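Local coordinates for protein FOKI restriction endonuclease (Planomicrobium okeanokoites, PDB 2FOK) that recognises a specific DNA sequence and cleaves the DNA a short distance outside it, as a metal-dependent type IIS restriction endonuclease, at residues A320-I325 against F364-D369; V291-L296 against R309-L314. All coordinates share one frame; numbering follows the deposited sequence.

Contact 1 (A320-I325 against F364-D369)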
ATOM      1  N   ALA A 320      13.747  20.798  16.250  1.00 32.04           N
ATOM      2  CA  ALA A 320      15.203  20.802  16.148  1.00 30.11           C
ATOM      3  C   ALA A 320      15.724  21.364  14.831  1.00 30.98           C
ATOM      4  O   ALA A 320      14.947  21.686  13.924  1.00 29.25           O
ATOM      5  CB  ALA A 320      15.729  19.388  16.347  1.00 30.77           C
ATOM      6  N   GLY A 321      17.049  21.482  14.741  1.00 32.99           N
ATOM      7  CA  GLY A 321      17.694  21.977  13.533  1.00 37.31           C
ATOM      8  C   GLY A 321      18.278  20.813  12.739  1.00 37.67           C
ATOM      9  O   GLY A 321      17.570  19.841  12.466  1.00 36.32           O
ATOM     10  N   SER A 322      19.552  20.910  12.356  1.00 37.27           N
ATOM     11  CA  SER A 322      20.223  19.835  11.619  1.00 35.19           C
ATOM     12  C   SER A 322      20.606  18.785  12.670  1.00 36.29           C
ATOM     13  O   SER A 322      21.177  19.118  13.714  1.00 35.92           O
ATOM     14  CB  SER A 322      21.475  20.368  10.911  1.00 36.91           C
ATOM     15  OG  SER A 322      21.969  19.448   9.941  1.00 36.72           O
ATOM     16  N   LEU A 323      20.300  17.521  12.394  1.00 34.28           N
ATOM     17  CA  LEU A 323      20.565  16.450  13.355  1.00 32.80           C
ATOM     18  C   LEU A 323      21.216  15.207  12.743  1.00 33.14           C
ATOM     19  O   LEU A 323      21.083  14.942  11.548  1.00 32.00           O
ATOM     20  CB  LEU A 323      19.238  16.037  14.017  1.00 28.94           C
ATOM     21  CG  LEU A 323      18.919  16.184  15.507  1.00 28.49           C
ATOM     22  CD1 LEU A 323      19.419  17.499  16.050  1.00 31.96           C
ATOM     23  CD2 LEU A 323      17.415  16.089  15.690  1.00 23.70           C
ATOM     24  N   LYS A 324      21.917  14.444  13.581  1.00 34.81           N
ATOM     25  CA  LYS A 324      22.546  13.200  13.149  1.00 35.14           C
ATOM     26  C   LYS A 324      21.648  12.061  13.653  1.00 34.94           C
ATOM     27  O   LYS A 324      21.145  12.113  14.776  1.00 32.26           O
ATOM     28  CB  LYS A 324      23.947  13.069  13.747  1.00 37.78           C
ATOM     29  CG  LYS A 324      25.077  13.451  12.788  1.00 40.88           C
ATOM     30  CD  LYS A 324      26.393  13.747  13.528  1.00 46.79           C
ATOM     31  CE  LYS A 324      26.152  14.330  14.934  1.00 49.79           C
ATOM     32  NZ  LYS A 324      27.360  14.320  15.813  1.00 50.19           N
ATOM     33  N   ILE A 325      21.444  11.038  12.824  1.00 35.27           N
ATOM     34  CA  ILE A 325      20.586   9.918  13.200  1.00 33.84           C
ATOM     35  C   ILE A 325      20.839   9.446  14.620  1.00 34.16           C
ATOM     36  O   ILE A 325      19.923   8.984  15.295  1.00 34.64           O
ATOM     37  CB  ILE A 325      20.756   8.719  12.241  1.00 35.45           C
ATOM     38  CG1 ILE A 325      19.527   7.809  12.326  1.00 32.56           C
ATOM     39  CG2 ILE A 325      22.012   7.936  12.588  1.00 35.16           C
ATOM     40  CD1 ILE A 325      18.477   8.095  11.276  1.00 32.65           C
ATOM     41  N   PHE A 364      23.698  14.462   7.945  1.00 37.29           N
ATOM     42  CA  PHE A 364      22.745  15.310   8.657  1.00 34.51           C
ATOM     43  C   PHE A 364      21.366  15.458   8.039  1.00 33.47           C
ATOM     44  O   PHE A 364      21.217  15.628   6.829  1.00 37.34           O
ATOM     45  CB  PHE A 364      23.345  16.701   8.853  1.00 38.49           C
ATOM     46  CG  PHE A 364      24.590  16.712   9.691  1.00 40.27           C
ATOM     47  CD1 PHE A 364      24.511  16.604  11.080  1.00 41.29           C
ATOM     48  CD2 PHE A 364      25.847  16.825   9.095  1.00 39.79           C
ATOM     49  CE1 PHE A 364      25.666  16.605  11.863  1.00 39.86           C
ATOM     50  CE2 PHE A 364      27.006  16.828   9.867  1.00 38.69           C
ATOM     51  CZ  PHE A 364      26.918  16.717  11.254  1.00 39.77           C
ATOM     52  N   TYR A 365      20.353  15.395   8.894  1.00 29.29           N
ATOM     53  CA  TYR A 365      18.974  15.540   8.465  1.00 27.13           C
ATOM     54  C   TYR A 365      18.451  16.878   8.981  1.00 28.31           C
ATOM     55  O   TYR A 365      18.832  17.336  10.061  1.00 30.02           O
ATOM     56  CB  TYR A 365      18.100  14.423   9.048  1.00 24.05           C
ATOM     57  CG  TYR A 365      18.432  13.020   8.587  1.00 25.92           C
ATOM     58  CD1 TYR A 365      19.542  12.343   9.092  1.00 23.60           C
ATOM     59  CD2 TYR A 365      17.615  12.352   7.673  1.00 25.51           C
ATOM     60  CE1 TYR A 365      19.836  11.040   8.707  1.00 22.55           C
ATOM     61  CE2 TYR A 365      17.899  11.041   7.277  1.00 26.28           C
ATOM     62  CZ  TYR A 365      19.013  10.394   7.801  1.00 29.20           C
ATOM     63  OH  TYR A 365      19.316   9.103   7.412  1.00 36.25           O
ATOM     64  N   GLN A 366      17.571  17.502   8.211  1.00 29.10           N
ATOM     65  CA  GLN A 366      16.976  18.758   8.628  1.00 30.22           C
ATOM     66  C   GLN A 366      15.632  18.970   7.963  1.00 25.70           C
ATOM     67  O   GLN A 366      15.557  19.083   6.744  1.00 25.55           O
ATOM     68  CB  GLN A 366      17.891  19.935   8.303  1.00 29.61           C
ATOM     69  CG  GLN A 366      17.553  21.178   9.112  1.00 36.05           C
ATOM     70  CD  GLN A 366      18.460  22.349   8.791  1.00 38.36           C
ATOM     71  OE1 GLN A 366      18.026  23.500   8.778  1.00 38.73           O
ATOM     72  NE2 GLN A 366      19.727  22.057   8.525  1.00 36.21           N
ATOM     73  N   LEU A 367      14.570  19.017   8.765  1.00 23.70           N
ATOM     74  CA  LEU A 367      13.232  19.239   8.220  1.00 26.90           C
ATOM     75  C   LEU A 367      13.098  20.683   7.726  1.00 24.75           C
ATOM     76  O   LEU A 367      13.455  21.623   8.431  1.00 25.31           O
ATOM     77  CB  LEU A 367      12.172  18.963   9.282  1.00 24.90           C
ATOM     78  CG  LEU A 367      10.732  18.869   8.762  1.00 24.73           C
ATOM     79  CD1 LEU A 367      10.213  17.454   8.951  1.00 25.14           C
ATOM     80  CD2 LEU A 367       9.853  19.872   9.493  1.00 17.37           C
ATOM     81  N   LYS A 368      12.599  20.852   6.507  1.00 28.14           N
ATOM     82  CA  LYS A 368      12.418  22.182   5.919  1.00 30.15           C
ATOM     83  C   LYS A 368      11.007  22.229   5.368  1.00 31.17           C
ATOM     84  O   LYS A 368      10.801  22.058   4.172  1.00 30.94           O
ATOM     85  CB  LYS A 368      13.428  22.405   4.794  1.00 31.70           C
ATOM     86  N   ASP A 369      10.039  22.485   6.241  1.00 31.66           N
ATOM     87  CA  ASP A 369       8.640  22.484   5.831  1.00 31.10           C
ATOM     88  C   ASP A 369       7.792  23.217   6.876  1.00 29.08           C
ATOM     89  O   ASP A 369       8.320  23.770   7.828  1.00 29.41           O
ATOM     90  CB  ASP A 369       8.210  21.014   5.726  1.00 30.50           C
ATOM     91  CG  ASP A 369       6.969  20.807   4.893  1.00 31.99           C
ATOM     92  OD1 ASP A 369       6.109  21.715   4.831  1.00 30.83           O
ATOM     93  OD2 ASP A 369       6.856  19.710   4.305  1.00 31.10           O
TER
HETATM   94  O   HOH W   1      15.149  18.998  11.881  1.00 22.88           O
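Phe364 holds CG anti to its own carbonyl carbon (chi1 -62°), and this puts its ring beside the side chain of Lys324, so that the lysine chain runs along it. Tyr365 has a similar first torsion, but it sits on the other face of the strand, and its ring runs alongside Ile325. The two segments pair antiparallel in a small three-stranded sheet, with 323-324 as an outer strand. Together with helices 303-319, 325-334 and 341-352, the sheet builds a winged-helix-like unit in the D3 subdomain, consistent with its helix-turn-helix family. Two backbone bonds join Leu323 and Tyr365. Leu323 N donates to Tyr365 O at 2.8 Å, and Tyr365 N donates to Leu323 O at 2.8 Å in an almost straight line. Strand 358-361 takes the other side of strand 364-367, which is therefore the middle strand. On the Phe364 face, Lys324 CG comes to 3.3 Å from Phe364 CE1, and CD follows along the same ring. Ser322 OG meets the ring's root, 3.3 Å from Phe364 CB. With an alanine here instead of Phe364, the aliphatic part of Lys324 would probably lose the ring it lies along and be freer to turn. On the Tyr365 face, Ile325 CD1 lies 4.1 Å from Tyr365 CE1. This pair faces helix 341-352, where Ile325 touches Ile344 and Tyr365 touches Ile348. Beyond the paired residues one water bridges the two segments. It lies 2.6 Å from Gly321 O and accepts from Leu367 N at 3.2 Å.

Contact 2 (V291-L296 against R309-L314)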
ATOM      1  N   VAL A 291      -0.914  16.750   9.377  1.00 20.87           N
ATOM      2  CA  VAL A 291      -0.413  15.392   9.603  1.00 20.57           C
ATOM      3  C   VAL A 291      -1.037  14.889  10.893  1.00 22.61           C
ATOM      4  O   VAL A 291      -1.077  15.609  11.887  1.00 27.29           O
ATOM      5  CB  VAL A 291       1.135  15.362   9.780  1.00 22.94           C
ATOM      6  CG1 VAL A 291       1.587  13.970  10.218  1.00 16.55           C
ATOM      7  CG2 VAL A 291       1.831  15.772   8.476  1.00 14.02           C
ATOM      8  N   TYR A 292      -1.529  13.661  10.883  1.00 22.60           N
ATOM      9  CA  TYR A 292      -2.149  13.101  12.069  1.00 23.86           C
ATOM     10  C   TYR A 292      -1.623  11.697  12.322  1.00 24.15           C
ATOM     11  O   TYR A 292      -1.330  10.953  11.394  1.00 23.72           O
ATOM     12  CB  TYR A 292      -3.682  13.072  11.923  1.00 22.47           C
ATOM     13  CG  TYR A 292      -4.152  13.259  10.498  1.00 21.50           C
ATOM     14  CD1 TYR A 292      -4.303  14.537   9.957  1.00 16.60           C
ATOM     15  CD2 TYR A 292      -4.341  12.158   9.658  1.00 20.33           C
ATOM     16  CE1 TYR A 292      -4.619  14.717   8.612  1.00 13.73           C
ATOM     17  CE2 TYR A 292      -4.658  12.329   8.309  1.00 17.06           C
ATOM     18  CZ  TYR A 292      -4.791  13.609   7.792  1.00 16.64           C
ATOM     19  OH  TYR A 292      -5.086  13.783   6.454  1.00 20.91           O
ATOM     20  N   TRP A 293      -1.494  11.374  13.604  1.00 25.00           N
ATOM     21  CA  TRP A 293      -1.030  10.091  14.105  1.00 22.78           C
ATOM     22  C   TRP A 293      -1.647   8.907  13.358  1.00 22.74           C
ATOM     23  O   TRP A 293      -0.991   7.889  13.149  1.00 24.06           O
ATOM     24  CB  TRP A 293      -1.393  10.020  15.589  1.00 21.98           C
ATOM     25  CG  TRP A 293      -0.905   8.827  16.331  1.00 21.74           C
ATOM     26  CD1 TRP A 293       0.354   8.623  16.822  1.00 20.83           C
ATOM     27  CD2 TRP A 293      -1.685   7.707  16.745  1.00 18.56           C
ATOM     28  NE1 TRP A 293       0.403   7.448  17.525  1.00 17.95           N
ATOM     29  CE2 TRP A 293      -0.836   6.863  17.495  1.00 20.08           C
ATOM     30  CE3 TRP A 293      -3.026   7.332  16.559  1.00 23.03           C
ATOM     31  CZ2 TRP A 293      -1.281   5.663  18.061  1.00 19.54           C
ATOM     32  CZ3 TRP A 293      -3.473   6.136  17.124  1.00 22.79           C
ATOM     33  CH2 TRP A 293      -2.599   5.316  17.868  1.00 25.19           C
ATOM     34  N   GLU A 294      -2.908   9.051  12.959  1.00 24.57           N
ATOM     35  CA  GLU A 294      -3.636   7.988  12.258  1.00 21.44           C
ATOM     36  C   GLU A 294      -3.240   7.787  10.806  1.00 20.74           C
ATOM     37  O   GLU A 294      -3.768   6.903  10.142  1.00 26.16           O
ATOM     38  CB  GLU A 294      -5.141   8.250  12.309  1.00 17.55           C
ATOM     39  CG  GLU A 294      -5.787   7.953  13.636  1.00 20.99           C
ATOM     40  CD  GLU A 294      -5.793   9.156  14.556  1.00 24.78           C
ATOM     41  OE1 GLU A 294      -5.056  10.132  14.285  1.00 18.94           O
ATOM     42  OE2 GLU A 294      -6.539   9.125  15.558  1.00 27.32           O
ATOM     43  N   MET A 295      -2.328   8.604  10.297  1.00 20.44           N
ATOM     44  CA  MET A 295      -1.929   8.463   8.906  1.00 20.57           C
ATOM     45  C   MET A 295      -0.532   7.875   8.753  1.00 22.14           C
ATOM     46  O   MET A 295      -0.116   7.530   7.644  1.00 24.19           O
ATOM     47  CB  MET A 295      -2.009   9.821   8.189  1.00 19.86           C
ATOM     48  CG  MET A 295      -0.853  10.789   8.448  1.00 20.81           C
ATOM     49  SD  MET A 295      -0.715  12.052   7.134  1.00 25.20           S
ATOM     50  CE  MET A 295       0.995  11.875   6.659  1.00 25.81           C
ATOM     51  N   LEU A 296       0.170   7.732   9.871  1.00 21.80           N
ATOM     52  CA  LEU A 296       1.537   7.224   9.864  1.00 20.33           C
ATOM     53  C   LEU A 296       1.661   5.701   9.791  1.00 22.11           C
ATOM     54  O   LEU A 296       2.758   5.167   9.876  1.00 22.54           O
ATOM     55  CB  LEU A 296       2.288   7.771  11.093  1.00 16.95           C
ATOM     56  CG  LEU A 296       2.083   9.272  11.384  1.00 20.04           C
ATOM     57  CD1 LEU A 296       2.854   9.692  12.636  1.00 19.45           C
ATOM     58  CD2 LEU A 296       2.554  10.089  10.198  1.00 20.78           C
ATOM     59  N   ARG A 309       5.971   5.942  17.305  1.00 26.83           N
ATOM     60  CA  ARG A 309       7.393   6.038  16.983  1.00 26.04           C
ATOM     61  C   ARG A 309       7.642   7.025  15.838  1.00 25.34           C
ATOM     62  O   ARG A 309       8.524   7.877  15.922  1.00 20.54           O
ATOM     63  CB  ARG A 309       7.926   4.651  16.615  1.00 25.99           C
ATOM     64  CG  ARG A 309       9.436   4.498  16.689  1.00 23.34           C
ATOM     65  CD  ARG A 309       9.920   3.684  15.496  1.00 28.89           C
ATOM     66  NE  ARG A 309       9.856   2.247  15.737  1.00 29.78           N
ATOM     67  CZ  ARG A 309       9.411   1.334  14.872  1.00 23.21           C
ATOM     68  NH1 ARG A 309       8.969   1.685  13.671  1.00 19.97           N
ATOM     69  NH2 ARG A 309       9.423   0.054  15.219  1.00 22.66           N
ATOM     70  N   ARG A 310       6.873   6.907  14.761  1.00 24.03           N
ATOM     71  CA  ARG A 310       7.037   7.827  13.644  1.00 24.46           C
ATOM     72  C   ARG A 310       6.574   9.234  14.034  1.00 23.27           C
ATOM     73  O   ARG A 310       7.121  10.217  13.557  1.00 25.47           O
ATOM     74  CB  ARG A 310       6.267   7.320  12.425  1.00 20.66           C
ATOM     75  CG  ARG A 310       7.001   6.193  11.701  1.00 23.65           C
ATOM     76  CD  ARG A 310       6.095   5.406  10.753  1.00 25.91           C
ATOM     77  NE  ARG A 310       6.803   4.256  10.201  1.00 24.32           N
ATOM     78  CZ  ARG A 310       6.221   3.228   9.597  1.00 25.13           C
ATOM     79  NH1 ARG A 310       4.907   3.192   9.455  1.00 27.00           N
ATOM     80  NH2 ARG A 310       6.956   2.212   9.165  1.00 28.55           N
ATOM     81  N   ALA A 311       5.583   9.323  14.919  1.00 24.25           N
ATOM     82  CA  ALA A 311       5.061  10.620  15.365  1.00 24.96           C
ATOM     83  C   ALA A 311       6.113  11.382  16.159  1.00 25.70           C
ATOM     84  O   ALA A 311       6.313  12.583  15.964  1.00 25.03           O
ATOM     85  CB  ALA A 311       3.816  10.418  16.223  1.00 28.19           C
ATOM     86  N   LEU A 312       6.776  10.669  17.061  1.00 23.88           N
ATOM     87  CA  LEU A 312       7.815  11.244  17.887  1.00 22.30           C
ATOM     88  C   LEU A 312       9.066  11.627  17.088  1.00 25.30           C
ATOM     89  O   LEU A 312       9.809  12.517  17.494  1.00 26.82           O
ATOM     90  CB  LEU A 312       8.173  10.265  19.002  1.00 23.99           C
ATOM     91  CG  LEU A 312       7.046  10.118  20.021  1.00 18.82           C
ATOM     92  CD1 LEU A 312       7.382   9.045  21.035  1.00 15.55           C
ATOM     93  CD2 LEU A 312       6.822  11.475  20.687  1.00 14.61           C
ATOM     94  N   ILE A 313       9.321  10.957  15.968  1.00 23.06           N
ATOM     95  CA  ILE A 313      10.482  11.326  15.177  1.00 24.29           C
ATOM     96  C   ILE A 313      10.159  12.621  14.438  1.00 26.06           C
ATOM     97  O   ILE A 313      11.018  13.482  14.264  1.00 30.19           O
ATOM     98  CB  ILE A 313      10.880  10.241  14.147  1.00 21.19           C
ATOM     99  CG1 ILE A 313      11.190   8.913  14.847  1.00 25.90           C
ATOM    100  CG2 ILE A 313      12.126  10.679  13.416  1.00 16.68           C
ATOM    101  CD1 ILE A 313      11.116   7.692  13.916  1.00 21.26           C
ATOM    102  N   LEU A 314       8.918  12.756  13.993  1.00 28.12           N
ATOM    103  CA  LEU A 314       8.487  13.965  13.304  1.00 26.50           C
ATOM    104  C   LEU A 314       8.708  15.155  14.248  1.00 28.64           C
ATOM    105  O   LEU A 314       9.274  16.173  13.858  1.00 25.55           O
ATOM    106  CB  LEU A 314       6.997  13.875  12.959  1.00 24.67           C
ATOM    107  CG  LEU A 314       6.502  14.189  11.542  1.00 25.24           C
ATOM    108  CD1 LEU A 314       4.988  14.329  11.563  1.00 23.80           C
ATOM    109  CD2 LEU A 314       7.150  15.444  11.006  1.00 23.01           C
TER
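Leu296 and Ala311 form the apolar centre, where Leu296 CD1 lies 3.8 Å from Ala311 CB and also rests against the backbone of the helix. The contact sets an irregular linker, 291-296, against helix 303-319, the first helix of the helix-turn-helix-like D3 subdomain. The linker follows helix 269-279 and leads into this helix, so the chain folds back on itself here. Trp293 completes the centre from a second direction. Its CG is anti to the backbone N (chi1 -175°), which carries the indole out to the helix. Ala311 CB meets the edge of the ring, close to its plane, 3.9 Å from Trp293 CD1. The small alanine thus touches both Leu296 and the indole. One turn further along, Leu314 CD1 packs on Val291 CG1 at 3.7 Å, the two side chains crossing at a slant. Outside the contact, Trp293 NE1 bonds to Thr308 OG1, and Arg307 makes a cation-pi contact with the indole. The polar edge belongs to Arg310. Its chain is extended from CG to NE and takes the guanidinium past the Leu296 side chain to that residue's carbonyl. The group is buried and well supplied with partners: NE pairs with Asp347 and NH2 with Glu189 in salt bridges. These two carboxylates probably balance its charge and, with the linker carbonyl, hold the flat group in a set orientation. NH1 donates to Leu296 O at 2.9 Å, with the oxygen 6° out of the guanidinium plane and the nitrogen in the carbonyl plane.

In the fold
Both contacts involve the D3 subdomain, at different depths. The centre of contact 1 lies at the surface, about 27 Å from the centre of the chain; that of contact 2 is buried, about 17 Å from it. The two contact centres are about 16 Å apart. They follow one another along the chain: helix 303-319 supplies one side of contact 2 and then leads to the short strand of contact 1. Contact 1 relies on strand pairing, a bridging water and partly exposed side chains. Contact 2 relies on close apolar packing and a buried arginine. The two meet where Leu367 CD1 approaches Leu314 CD2 at 4.2 Å, so the sheet and the helix share an apolar seam.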